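Hypothetical protein TM1553 (Thermotoga maritima, PDB 1VRM) probably acts as an ApbE-family flavin transferase, a class of enzyme that moves FMN from FAD onto a target protein. Local coordinates at residues L26-R31 with I165-A170; I32-Q37 with E183-F188; N76-V81 with N149-V154; A102-V107 with T138-V143; H248-P253 with G282-G287. All blocks are in the same frame, centred on the assembly; numbering follows the deposited sequence.

Contact 1: residues L26-R31 with I165-A170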
# COMPACT_ATOMS: atom_id res chain seq x y z
N LEU A 26 -10.40 -1.92 3.76
CA LEU A 26 -8.99 -2.05 3.42
C LEU A 26 -8.12 -1.98 4.68
O LEU A 26 -6.98 -1.50 4.67
CB LEU A 26 -8.61 -0.99 2.40
CG LEU A 26 -9.39 -0.99 1.06
CD1 LEU A 26 -9.23 0.30 0.33
CD2 LEU A 26 -8.90 -2.19 0.22
N GLY A 27 -8.69 -2.46 5.79
CA GLY A 27 -8.05 -2.43 7.08
C GLY A 27 -7.80 -1.06 7.70
O GLY A 27 -7.01 -0.95 8.63
N THR A 28 -8.52 -0.05 7.24
CA THR A 28 -8.27 1.31 7.63
C THR A 28 -9.58 2.10 7.52
O THR A 28 -10.67 1.51 7.41
CB THR A 28 -7.11 1.90 6.77
OG1 THR A 28 -6.62 3.14 7.31
CG2 THR A 28 -7.47 2.04 5.27
N SER A 29 -9.47 3.41 7.63
CA SER A 29 -10.58 4.29 7.37
C SER A 29 -10.45 4.77 5.93
O SER A 29 -9.34 4.95 5.43
CB SER A 29 -10.60 5.47 8.35
OG SER A 29 -9.34 6.07 8.35
N VAL A 30 -11.59 4.98 5.28
CA VAL A 30 -11.67 5.46 3.90
C VAL A 30 -12.57 6.67 3.83
O VAL A 30 -13.48 6.83 4.65
CB VAL A 30 -12.13 4.36 2.91
CG1 VAL A 30 -11.22 3.14 3.00
CG2 VAL A 30 -13.54 3.94 3.15
N ARG A 31 -12.31 7.53 2.85
CA ARG A 31 -13.07 8.75 2.63
C ARG A 31 -13.22 8.90 1.13
O ARG A 31 -12.24 8.80 0.36
CB ARG A 31 -12.34 9.91 3.27
CG ARG A 31 -12.95 11.24 3.10
CD ARG A 31 -12.00 12.17 3.81
NE ARG A 31 -12.53 13.50 3.82
CZ ARG A 31 -11.80 14.57 4.03
NH1 ARG A 31 -10.49 14.47 4.21
NH2 ARG A 31 -12.41 15.75 4.02
N ILE A 165 0.11 -3.17 -1.25
CA ILE A 165 -0.30 -2.70 -2.56
C ILE A 165 -1.83 -2.58 -2.73
O ILE A 165 -2.31 -1.92 -3.65
CB ILE A 165 0.37 -3.61 -3.69
CG1 ILE A 165 0.29 -2.97 -5.06
CG2 ILE A 165 -0.20 -5.05 -3.64
CD1 ILE A 165 1.06 -3.73 -6.12
N ALA A 166 -2.59 -3.23 -1.84
CA ALA A 166 -4.03 -3.37 -2.05
C ALA A 166 -4.78 -2.05 -1.92
O ALA A 166 -5.75 -1.85 -2.66
CB ALA A 166 -4.59 -4.38 -1.06
N LYS A 167 -4.34 -1.17 -1.03
CA LYS A 167 -4.97 0.15 -0.93
C LYS A 167 -4.80 0.93 -2.23
O LYS A 167 -5.75 1.50 -2.75
CB LYS A 167 -4.48 0.99 0.25
CG LYS A 167 -4.93 0.52 1.63
CD LYS A 167 -4.58 1.57 2.69
CE LYS A 167 -3.12 1.68 2.95
NZ LYS A 167 -2.61 0.43 3.59
N GLY A 168 -3.58 0.94 -2.79
CA GLY A 168 -3.33 1.62 -4.04
C GLY A 168 -4.17 1.07 -5.17
O GLY A 168 -4.73 1.80 -6.00
N TYR A 169 -4.22 -0.25 -5.24
CA TYR A 169 -5.03 -0.90 -6.25
C TYR A 169 -6.50 -0.47 -6.15
O TYR A 169 -7.12 -0.09 -7.15
CB TYR A 169 -4.88 -2.41 -6.08
CG TYR A 169 -5.80 -3.17 -6.99
CD1 TYR A 169 -5.62 -3.13 -8.36
CD2 TYR A 169 -6.88 -3.90 -6.51
CE1 TYR A 169 -6.46 -3.79 -9.23
CE2 TYR A 169 -7.75 -4.57 -7.39
CZ TYR A 169 -7.52 -4.52 -8.72
OH TYR A 169 -8.36 -5.17 -9.64
N ALA A 170 -7.04 -0.56 -4.93
CA ALA A 170 -8.44 -0.18 -4.66
C ALA A 170 -8.65 1.30 -5.03
O ALA A 170 -9.71 1.68 -5.60
CB ALA A 170 -8.78 -0.40 -3.25
O HOH W 1 -4.48 -0.79 5.55
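The tight hairpin turn leading into strand 28-35 rests on the first turn of helix 166-181, with L26 set against K167 and A170. With CG anti to its own carbonyl carbon (chi1 -58°), L26 reaches across with its two methyls: CD1 lies 3.7 Å from A170 CB, and CD2 approaches the same CB to 3.9 Å. Closer to the backbone, L26 CB lies 4.1 Å from K167 CG. Two residues on, T28 meets the lysine chain at about a right angle, its CG2 being 3.9 Å from K167 CD.

L26 and G27 have positive phi values of 57° and 65°, and their backbone angles fit a type I' turn, which joins strands 19-25 and 28-35 of the large antiparallel sheet as a two-residue hairpin. The same leucine packs on M52 and I55 of helix 41-58, where A170 also touches I55, so L26 is gripped by two helices.

No direct hydrogen bond spans the segments. A water serves instead: it donates to L26 O at 2.7 Å and accepts from K167 NZ at 3.0 Å. The lysine chain bends at chi3 and chi4, and its last bend carries NZ to this bridge. An unidentified ligand, probably from the crystallisation liquor though it may mark a pocket, lies about 4 Å from the nearest side-chain atom of K167.

Contact 2: residues I32-Q37 with E183-F188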
# COMPACT_ATOMS: atom_id res chain seq x y z
N ILE A 32 -14.44 9.11 0.69
CA ILE A 32 -14.72 9.20 -0.72
C ILE A 32 -15.38 10.57 -0.94
O ILE A 32 -16.38 10.85 -0.31
CB ILE A 32 -15.68 8.08 -1.13
CG1 ILE A 32 -15.10 6.67 -0.87
CG2 ILE A 32 -16.08 8.23 -2.60
CD1 ILE A 32 -16.16 5.63 -0.64
N VAL A 33 -14.81 11.42 -1.78
CA VAL A 33 -15.29 12.80 -1.93
C VAL A 33 -15.46 12.99 -3.43
O VAL A 33 -14.52 12.85 -4.21
CB VAL A 33 -14.31 13.81 -1.39
CG1 VAL A 33 -14.70 15.20 -1.79
CG2 VAL A 33 -14.17 13.63 0.11
N VAL A 34 -16.71 13.24 -3.83
CA VAL A 34 -17.08 13.20 -5.24
C VAL A 34 -18.07 14.29 -5.57
O VAL A 34 -18.99 14.58 -4.81
CB VAL A 34 -17.49 11.77 -5.72
CG1 VAL A 34 -18.76 11.29 -5.07
CG2 VAL A 34 -17.51 11.71 -7.24
N SER A 35 -17.86 14.87 -6.75
CA SER A 35 -18.83 15.81 -7.36
C SER A 35 -19.15 15.35 -8.76
O SER A 35 -18.26 14.98 -9.50
CB SER A 35 -18.27 17.21 -7.37
OG SER A 35 -19.12 18.13 -8.08
N SER A 36 -20.43 15.40 -9.13
CA SER A 36 -20.89 15.10 -10.48
C SER A 36 -22.19 15.82 -10.73
O SER A 36 -23.04 15.83 -9.85
CB SER A 36 -21.08 13.61 -10.72
OG SER A 36 -21.65 13.33 -12.01
N GLN A 37 -22.35 16.40 -11.92
CA GLN A 37 -23.65 16.95 -12.37
C GLN A 37 -24.40 15.94 -13.21
O GLN A 37 -25.55 16.20 -13.59
CB GLN A 37 -23.44 18.23 -13.18
CG GLN A 37 -23.03 19.40 -12.36
CD GLN A 37 -23.28 20.74 -13.11
OE1 GLN A 37 -23.81 20.74 -14.24
NE2 GLN A 37 -22.93 21.85 -12.47
N GLU A 183 -17.36 10.87 -16.89
CA GLU A 183 -15.97 11.20 -17.27
C GLU A 183 -15.46 12.52 -16.73
O GLU A 183 -14.23 12.72 -16.63
CB GLU A 183 -15.78 11.17 -18.79
CG GLU A 183 -16.61 12.23 -19.54
CD GLU A 183 -16.66 12.09 -21.08
OE1 GLU A 183 -16.26 11.09 -21.67
OE2 GLU A 183 -17.21 13.01 -21.70
N ASN A 184 -16.39 13.38 -16.34
CA ASN A 184 -16.05 14.71 -15.82
C ASN A 184 -16.23 14.86 -14.32
O ASN A 184 -16.19 15.95 -13.82
CB ASN A 184 -16.80 15.77 -16.60
CG ASN A 184 -16.39 15.75 -18.08
OD1 ASN A 184 -15.23 15.51 -18.39
ND2 ASN A 184 -17.32 16.01 -18.96
N ALA A 185 -16.41 13.73 -13.61
CA ALA A 185 -16.46 13.79 -12.17
C ALA A 185 -15.16 14.32 -11.60
O ALA A 185 -14.08 14.20 -12.18
CB ALA A 185 -16.79 12.45 -11.60
N THR A 186 -15.27 14.92 -10.42
CA THR A 186 -14.14 15.43 -9.69
C THR A 186 -14.20 14.95 -8.22
O THR A 186 -15.23 14.43 -7.78
CB THR A 186 -14.02 16.95 -9.77
OG1 THR A 186 -15.07 17.58 -9.06
CG2 THR A 186 -14.03 17.42 -11.27
N GLY A 187 -13.09 15.14 -7.52
CA GLY A 187 -12.96 14.68 -6.14
C GLY A 187 -11.72 13.82 -5.93
O GLY A 187 -10.72 13.91 -6.67
N PHE A 188 -11.76 13.05 -4.85
CA PHE A 188 -10.62 12.23 -4.46
C PHE A 188 -11.12 11.08 -3.61
O PHE A 188 -12.25 11.11 -3.09
CB PHE A 188 -9.57 13.03 -3.70
CG PHE A 188 -10.03 13.54 -2.38
CD1 PHE A 188 -9.87 12.73 -1.24
CD2 PHE A 188 -10.57 14.81 -2.25
CE1 PHE A 188 -10.31 13.17 -0.02
CE2 PHE A 188 -10.99 15.27 -1.04
CZ PHE A 188 -10.86 14.43 0.08
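V33 and F188 make the tight part of this strand pairing. They form an antiparallel hydrogen-bonded pair, with V33 N 2.9 Å from F188 O and nearly in line with that carbonyl, and F188 N 2.8 Å from V33 O. Above these bonds V33 CB sits over one face of the phenyl ring, 3.9 Å from its centroid and 21° off the normal, while V33 CG2 meets F188 CZ at 3.4 Å. F188 CG stands between its backbone N and carbonyl carbon (chi1 66°), which starts the ring on its way over the valine. An alanine in place of F188 would probably leave V33 without its aromatic cover and W207 without its edge-to-face mate.

S35 and T186 form the next such pair, S35 N being 2.9 Å from T186 O and T186 N 3.1 Å from S35 O. Between the two pairs, V34 faces G187, where a side chain would run into V33 O; the bare CA instead makes a CA-H...O contact of 3.1 Å with that oxygen.

At the S35-T186 end the backbone stays bonded but the side chains barely meet: T186 OG1 comes only to 3.6 Å from S35 CB and has its hydrogen bond with Y18, and beyond it the chain ends lead out to solvent. The strand axes run at 175°, the mark of antiparallel pairing. In the eight-stranded antiparallel sheet, 28-35 lies between 19-25 and 186-191.

Contact 3: residues N76-V81 with N149-V154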
# COMPACT_ATOMS: atom_id res chain seq x y z
N ASN A 76 1.91 -26.00 -2.68
CA ASN A 76 2.34 -27.14 -3.49
C ASN A 76 1.18 -27.68 -4.31
O ASN A 76 0.95 -28.91 -4.41
CB ASN A 76 3.01 -28.20 -2.63
CG ASN A 76 4.13 -27.62 -1.83
OD1 ASN A 76 4.89 -26.79 -2.37
ND2 ASN A 76 4.31 -28.07 -0.59
N GLU A 77 0.45 -26.74 -4.93
CA GLU A 77 -0.70 -27.06 -5.77
C GLU A 77 -0.87 -25.93 -6.77
O GLU A 77 -0.67 -24.76 -6.43
CB GLU A 77 -1.94 -27.19 -4.90
CG GLU A 77 -3.13 -27.61 -5.68
CD GLU A 77 -4.31 -28.01 -4.82
OE1 GLU A 77 -4.19 -28.18 -3.57
OE2 GLU A 77 -5.41 -28.17 -5.41
N TRP A 78 -1.16 -26.28 -8.02
CA TRP A 78 -1.45 -25.25 -9.03
C TRP A 78 -2.90 -24.82 -8.87
O TRP A 78 -3.84 -25.61 -9.07
CB TRP A 78 -1.15 -25.72 -10.45
CG TRP A 78 0.28 -25.80 -10.75
CD1 TRP A 78 1.05 -26.91 -10.68
CD2 TRP A 78 1.14 -24.73 -11.10
NE1 TRP A 78 2.35 -26.61 -10.99
CE2 TRP A 78 2.44 -25.26 -11.22
CE3 TRP A 78 0.95 -23.37 -11.28
CZ2 TRP A 78 3.52 -24.49 -11.59
CZ3 TRP A 78 2.04 -22.60 -11.61
CH2 TRP A 78 3.29 -23.17 -11.80
N VAL A 79 -3.07 -23.58 -8.44
CA VAL A 79 -4.38 -23.06 -8.08
C VAL A 79 -4.94 -22.15 -9.18
O VAL A 79 -4.34 -21.16 -9.53
CB VAL A 79 -4.31 -22.23 -6.72
CG1 VAL A 79 -5.67 -21.69 -6.33
CG2 VAL A 79 -3.79 -23.08 -5.58
N GLU A 80 -6.11 -22.52 -9.71
CA GLU A 80 -6.78 -21.70 -10.72
C GLU A 80 -7.32 -20.46 -10.05
O GLU A 80 -7.95 -20.50 -8.98
CB GLU A 80 -7.91 -22.47 -11.37
CG GLU A 80 -7.38 -23.58 -12.25
CD GLU A 80 -8.45 -24.59 -12.68
OE1 GLU A 80 -9.66 -24.22 -12.72
OE2 GLU A 80 -8.07 -25.74 -12.99
N VAL A 81 -7.03 -19.34 -10.68
CA VAL A 81 -7.56 -18.06 -10.22
C VAL A 81 -8.15 -17.25 -11.38
O VAL A 81 -7.91 -17.52 -12.57
CB VAL A 81 -6.47 -17.22 -9.51
CG1 VAL A 81 -5.88 -18.02 -8.32
CG2 VAL A 81 -5.37 -16.81 -10.47
N ASN A 149 -2.98 -21.47 -18.34
CA ASN A 149 -4.20 -21.83 -17.63
C ASN A 149 -4.62 -20.87 -16.52
O ASN A 149 -5.60 -21.17 -15.81
CB ASN A 149 -4.03 -23.24 -17.07
CG ASN A 149 -3.58 -24.23 -18.13
OD1 ASN A 149 -4.34 -24.53 -19.05
ND2 ASN A 149 -2.34 -24.70 -18.05
N MSE A 150 -3.85 -19.81 -16.31
CA MSE A 150 -4.09 -18.84 -15.25
C MSE A 150 -4.14 -19.50 -13.88
O MSE A 150 -5.17 -19.45 -13.15
CB MSE A 150 -5.36 -18.09 -15.52
CG MSE A 150 -5.51 -16.86 -14.72
SE MSE A 150 -6.63 -15.63 -15.79
CE MSE A 150 -5.19 -14.61 -16.72
N ARG A 151 -3.03 -20.12 -13.54
CA ARG A 151 -2.85 -20.75 -12.25
C ARG A 151 -1.64 -20.16 -11.58
O ARG A 151 -0.69 -19.73 -12.25
CB ARG A 151 -2.70 -22.27 -12.37
CG ARG A 151 -3.85 -22.99 -13.07
CD ARG A 151 -3.72 -24.51 -13.03
NE ARG A 151 -2.61 -24.90 -13.85
CZ ARG A 151 -2.26 -26.16 -14.14
NH1 ARG A 151 -2.92 -27.17 -13.60
NH2 ARG A 151 -1.25 -26.36 -14.97
N VAL A 152 -1.66 -20.20 -10.25
CA VAL A 152 -0.56 -19.73 -9.38
C VAL A 152 -0.18 -20.90 -8.46
O VAL A 152 -1.05 -21.68 -8.04
CB VAL A 152 -1.01 -18.51 -8.55
CG1 VAL A 152 0.04 -18.09 -7.47
CG2 VAL A 152 -1.26 -17.37 -9.50
N MSE A 153 1.10 -21.00 -8.16
CA MSE A 153 1.55 -21.95 -7.15
C MSE A 153 2.49 -21.22 -6.23
O MSE A 153 3.32 -20.44 -6.69
CB MSE A 153 2.24 -23.18 -7.75
CG MSE A 153 2.83 -24.04 -6.62
SE MSE A 153 3.27 -25.80 -7.28
CE MSE A 153 4.76 -25.27 -8.34
N VAL A 154 2.39 -21.54 -4.94
CA VAL A 154 3.35 -21.04 -3.94
C VAL A 154 4.21 -22.21 -3.47
O VAL A 154 3.66 -23.21 -3.01
CB VAL A 154 2.73 -20.32 -2.75
CG1 VAL A 154 2.24 -18.95 -3.18
CG2 VAL A 154 1.61 -21.12 -2.05
O HOH W 2 4.59 -24.29 -0.63
O HOH W 3 0.31 -23.53 -4.38
O HOH W 4 -5.06 -27.25 -11.58
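The indole of W78 carries the selenomethionine M153 on one face. M153 CB sits 3.8 Å from the centroid of the six-membered ring, 11° off its normal, and SE lies over the five-membered ring on the same side, 4.1 Å from that centroid. This is a Met-aromatic contact. The M153 chain bends at chi3 (71°), which swings CE back to 3.6 Å from W78 CZ2.

The second flat group, the guanidinium of R151, has W78 CB over one face, offset toward the rim. At its edge, in plane, a water accepts from R151 NH1 at 2.9 Å and donates to W78 O. The aliphatic part of R151 also crosses that of E80, CG to CG 3.7 Å.

Beneath these side chains strand 151-154, the middle strand of the small three-stranded antiparallel sheet between 79-80 and 143-146, pairs with 79-80. V79 N bonds to V152 O at 2.8 Å and V152 N returns to V79 O at 2.9 Å; V81 N bonds to M150 O, almost straight. M150, with phi 56°, and R151 together face D146 in a G1 beta bulge. Toward N76 the direct link fades to one weak bond to V154 O, and two waters bridge the segments.

R151 NH2 forms a salt bridge with D146, whereas E80 OE2 stays 5.4 Å from R151 NH1; the E80 carboxylate probably adds no more than a weak long-range attraction, its contact being made by the aliphatic chain. The contact thus rests on backbone bonds and Met-aromatic packing, selenium standing in for sulfur in this crystal, with waters and the salt bridge at the rim.

Contact 4: residues A102-V107 with T138-V143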
# COMPACT_ATOMS: atom_id res chain seq x y z
N ALA A 102 12.72 -5.42 -1.88
CA ALA A 102 12.42 -4.48 -0.78
C ALA A 102 10.92 -4.37 -0.50
O ALA A 102 10.47 -4.39 0.67
CB ALA A 102 13.02 -3.12 -1.06
N PHE A 103 10.13 -4.26 -1.56
CA PHE A 103 8.70 -4.61 -1.52
C PHE A 103 8.65 -6.09 -1.89
O PHE A 103 9.21 -6.49 -2.91
CB PHE A 103 7.89 -3.78 -2.52
CG PHE A 103 6.47 -4.24 -2.65
CD1 PHE A 103 5.49 -3.80 -1.79
CD2 PHE A 103 6.13 -5.16 -3.62
CE1 PHE A 103 4.17 -4.24 -1.95
CE2 PHE A 103 4.80 -5.62 -3.77
CZ PHE A 103 3.85 -5.19 -2.91
N ASP A 104 7.99 -6.90 -1.07
CA ASP A 104 7.83 -8.30 -1.40
C ASP A 104 6.50 -8.79 -0.85
O ASP A 104 6.34 -8.79 0.36
CB ASP A 104 8.97 -9.08 -0.82
CG ASP A 104 9.05 -10.50 -1.36
OD1 ASP A 104 7.98 -11.05 -1.63
OD2 ASP A 104 10.18 -11.08 -1.56
N PRO A 105 5.59 -9.23 -1.73
CA PRO A 105 4.28 -9.67 -1.28
C PRO A 105 4.33 -11.05 -0.62
O PRO A 105 3.30 -11.55 -0.23
CB PRO A 105 3.47 -9.69 -2.57
CG PRO A 105 4.41 -10.06 -3.59
CD PRO A 105 5.70 -9.37 -3.19
N THR A 106 5.49 -11.67 -0.48
CA THR A 106 5.57 -12.93 0.24
C THR A 106 6.09 -12.81 1.69
O THR A 106 6.64 -13.74 2.24
CB THR A 106 6.41 -13.95 -0.52
OG1 THR A 106 7.76 -13.47 -0.59
CG2 THR A 106 5.85 -14.18 -1.95
N VAL A 107 5.88 -11.65 2.28
CA VAL A 107 6.09 -11.49 3.73
C VAL A 107 5.00 -12.17 4.58
O VAL A 107 5.02 -12.03 5.80
CB VAL A 107 6.19 -9.97 4.13
CG1 VAL A 107 7.49 -9.35 3.60
CG2 VAL A 107 5.02 -9.22 3.63
N THR A 138 10.13 -17.21 2.67
CA THR A 138 9.88 -15.81 2.26
C THR A 138 10.61 -15.64 0.95
O THR A 138 11.67 -16.19 0.80
CB THR A 138 10.50 -14.85 3.29
OG1 THR A 138 9.93 -15.13 4.58
CG2 THR A 138 10.25 -13.37 2.93
N GLY A 139 10.02 -14.91 0.00
CA GLY A 139 10.76 -14.53 -1.22
C GLY A 139 9.84 -14.61 -2.43
O GLY A 139 9.25 -15.68 -2.70
N TYR A 140 9.73 -13.50 -3.17
CA TYR A 140 8.74 -13.45 -4.28
C TYR A 140 9.00 -14.46 -5.38
O TYR A 140 8.09 -14.82 -6.12
CB TYR A 140 8.67 -12.06 -4.91
CG TYR A 140 9.88 -11.66 -5.69
CD1 TYR A 140 11.02 -11.18 -5.04
CD2 TYR A 140 9.90 -11.75 -7.08
CE1 TYR A 140 12.16 -10.78 -5.77
CE2 TYR A 140 11.03 -11.38 -7.80
CZ TYR A 140 12.14 -10.91 -7.14
OH TYR A 140 13.25 -10.54 -7.88
N LYS A 141 10.24 -14.89 -5.53
CA LYS A 141 10.56 -15.88 -6.55
C LYS A 141 9.91 -17.25 -6.31
O LYS A 141 9.91 -18.11 -7.19
CB LYS A 141 12.08 -16.01 -6.72
CG LYS A 141 12.73 -14.73 -7.24
CD LYS A 141 14.26 -14.87 -7.23
CE LYS A 141 14.93 -13.60 -7.73
NZ LYS A 141 16.41 -13.80 -7.85
N ASN A 142 9.32 -17.44 -5.13
CA ASN A 142 8.61 -18.66 -4.77
C ASN A 142 7.17 -18.67 -5.27
O ASN A 142 6.45 -19.63 -5.05
CB ASN A 142 8.66 -18.88 -3.27
CG ASN A 142 10.03 -19.17 -2.79
OD1 ASN A 142 10.64 -20.20 -3.17
ND2 ASN A 142 10.58 -18.26 -1.97
N VAL A 143 6.72 -17.57 -5.87
CA VAL A 143 5.39 -17.55 -6.50
C VAL A 143 5.55 -17.85 -7.98
O VAL A 143 6.22 -17.07 -8.69
CB VAL A 143 4.73 -16.20 -6.36
CG1 VAL A 143 3.26 -16.24 -6.88
CG2 VAL A 143 4.79 -15.75 -4.88
O HOH W 5 7.39 -14.17 4.98
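Hydrogen bonds dominate the meeting of D104 and T106 with the G139-Y140 backbone. Y140 N reaches D104 OD2 at 2.9 Å on the syn lone pair, with a bent angle of 134° at the hydrogen. G139 N donates to T106 OG1 at 2.7 Å, and that hydroxyl in turn donates a hydrogen bond to D104 OD1 at 2.6 Å. T106 OG1 stands between its backbone N and carbonyl carbon (chi1 65°), close enough to its own amide for both to use one acceptor: T106 N also bonds to D104 OD1, at 2.8 Å. The two donors approach OD1 from the same face of the carboxylate, the hydroxyl from well above its plane. An alanine in place of D104 would probably leave the amides of Y140 and T106, and the T106 hydroxyl, without their acceptor.

One water adds a bridge, donating to T106 O at 2.9 Å and to T138 OG1 at 2.7 Å; T138 OG1 is also bonded to A134 O.

A polar-aromatic edge contact accompanies these bonds: the carboxylate of D104 touches Y140 at the ring edge, OD2 lying in the ring plane, with the two planes 67° apart.

Apolar contacts are few. T106 CG2 and V143 CG2 are pressed to 3.5 Å, tighter than usual, as the two side chains slide past each other in opposite directions.

D104 N and A102 O are hydrogen-bonded to an unidentified ligand, so this loop borders a probable pocket. The bond from T106 N to D104 OD1 defines an Asx turn, here combined with a type I beta turn from D104 to V107 that leads into helix 108-114.

Contact 5: residues H248-P253 with G282-G287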
# COMPACT_ATOMS: atom_id res chain seq x y z
N HIS A 248 6.66 -2.54 14.26
CA HIS A 248 5.67 -2.14 13.27
C HIS A 248 5.67 -3.16 12.10
O HIS A 248 6.57 -4.02 12.00
CB HIS A 248 5.97 -0.74 12.78
CG HIS A 248 7.27 -0.63 12.08
ND1 HIS A 248 7.46 -1.05 10.78
CD2 HIS A 248 8.47 -0.16 12.51
CE1 HIS A 248 8.73 -0.86 10.45
NE2 HIS A 248 9.35 -0.29 11.47
N HIS A 249 4.65 -3.05 11.25
CA HIS A 249 4.33 -4.09 10.27
C HIS A 249 5.15 -4.03 8.99
O HIS A 249 5.00 -4.90 8.12
CB HIS A 249 2.84 -4.02 9.92
CG HIS A 249 2.53 -2.99 8.89
ND1 HIS A 249 2.67 -1.64 9.11
CD2 HIS A 249 2.18 -3.12 7.58
CE1 HIS A 249 2.35 -0.98 8.02
NE2 HIS A 249 2.05 -1.85 7.07
N ILE A 250 5.98 -3.01 8.85
CA ILE A 250 6.79 -2.87 7.62
C ILE A 250 8.10 -3.62 7.82
O ILE A 250 9.15 -3.09 8.20
CB ILE A 250 7.05 -1.43 7.19
CG1 ILE A 250 5.74 -0.65 7.17
CG2 ILE A 250 7.70 -1.42 5.78
CD1 ILE A 250 5.91 0.85 6.97
N LEU A 251 8.03 -4.91 7.52
CA LEU A 251 9.20 -5.77 7.68
C LEU A 251 10.15 -5.63 6.51
O LEU A 251 9.73 -5.46 5.36
CB LEU A 251 8.74 -7.24 7.81
CG LEU A 251 7.72 -7.54 8.92
CD1 LEU A 251 7.34 -9.06 9.01
CD2 LEU A 251 8.19 -7.11 10.27
N ASP A 252 11.42 -5.66 6.81
CA ASP A 252 12.47 -5.83 5.78
C ASP A 252 12.45 -7.31 5.36
O ASP A 252 12.79 -8.19 6.12
CB ASP A 252 13.81 -5.41 6.35
CG ASP A 252 14.92 -5.47 5.32
OD1 ASP A 252 14.78 -6.20 4.30
OD2 ASP A 252 15.96 -4.79 5.56
N PRO A 253 12.03 -7.59 4.11
CA PRO A 253 11.97 -9.00 3.74
C PRO A 253 13.27 -9.76 3.74
O PRO A 253 13.23 -11.01 3.79
CB PRO A 253 11.40 -8.96 2.30
CG PRO A 253 10.64 -7.69 2.25
CD PRO A 253 11.52 -6.75 3.01
N GLY A 282 10.47 2.02 -0.44
CA GLY A 282 11.32 3.16 -0.01
C GLY A 282 11.52 3.18 1.49
O GLY A 282 12.62 3.51 1.98
N PHE A 283 10.49 2.85 2.24
CA PHE A 283 10.60 2.77 3.71
C PHE A 283 11.69 1.76 4.10
O PHE A 283 12.55 2.03 4.91
CB PHE A 283 9.29 2.35 4.31
CG PHE A 283 9.26 2.45 5.82
CD1 PHE A 283 9.80 1.41 6.58
CD2 PHE A 283 8.71 3.53 6.46
CE1 PHE A 283 9.77 1.46 7.97
CE2 PHE A 283 8.70 3.60 7.86
CZ PHE A 283 9.22 2.56 8.60
N VAL A 284 11.64 0.58 3.51
CA VAL A 284 12.61 -0.46 3.77
C VAL A 284 14.02 -0.07 3.32
O VAL A 284 14.98 -0.40 3.97
CB VAL A 284 12.20 -1.79 3.10
CG1 VAL A 284 13.34 -2.82 3.13
CG2 VAL A 284 10.86 -2.32 3.67
N MSE A 285 14.15 0.57 2.16
CA MSE A 285 15.46 0.87 1.62
C MSE A 285 16.11 2.11 2.25
O MSE A 285 17.34 2.24 2.22
CB MSE A 285 15.33 1.05 0.11
CG MSE A 285 15.03 -0.25 -0.57
SE MSE A 285 14.85 -0.01 -2.51
CE MSE A 285 16.92 0.06 -2.86
N ALA A 286 15.29 3.02 2.74
CA ALA A 286 15.82 4.35 3.16
C ALA A 286 16.61 4.28 4.47
O ALA A 286 17.41 5.17 4.78
CB ALA A 286 14.72 5.36 3.29
N GLY A 287 16.40 3.24 5.26
CA GLY A 287 17.17 3.09 6.47
C GLY A 287 18.58 2.59 6.20
O GLY A 287 19.41 2.60 7.11
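I250, the centre of an inverse gamma turn, presses the loop after strand 245-248 onto F283 and V284 of the long helix 272-296. The contact is buried and has no hydrogen bond across it.

Aromatic contacts come first. H248 and F283 reach toward each other tip to tip, in an offset edge-to-face pair: the phenyl edge is turned to the imidazole face, the centroids are 5.3 Å apart and the planes stand at 79°. The nearest atoms of the two rings are H248 CE1 and F283 CE1, at 3.6 Å. I250 adds a CH-pi contact, CD1 lying 3.7 Å above the centre of the phenyl ring and only 4° off its normal.

Apolar packing continues from the other branch of the isoleucine. I250 CG2, anti to the backbone N, touches F283 CD1 at 3.6 Å and V284 CG2 at 3.9 Å, and so touches both helix residues.

Polar bonds fix the loop from within. I250 N donates to H248 ND1 at 3.1 Å, in the imidazole plane, while H248 NE2 bonds to A259 O, so both ring nitrogens hold the imidazole in its rotation. H249 NE2 and L251 O are hydrogen-bonded to an unidentified ligand. D252 is held by S254 and by a salt bridge to K288; the methyl V284 CG1 meets its carboxylate carbon, D252 CG, at 3.8 Å.

How the contacts relate
From the N terminus, turn 26-27 and the start of strand 28-35 open contact 1, the rest of the strand contact 2. The chain then opens contact 3 at 76-81 and contact 4 at 102-107. Contact 4 closes first, at 138-143, within contact 3, which closes at 149-154. Both fall inside the spans of contacts 1 and 2, which cross each other: helix 166-181 closes contact 1 and strand 186-191 closes contact 2. Contact 5 follows in series, joining a later loop to helix 272-296. Contacts 1 and 2 build on the eight-stranded sheet, contact 3 on the small sheet. Contact 4 touches contact 3 through V143, contact 1 through F103 and contact 5 through A102 and D104.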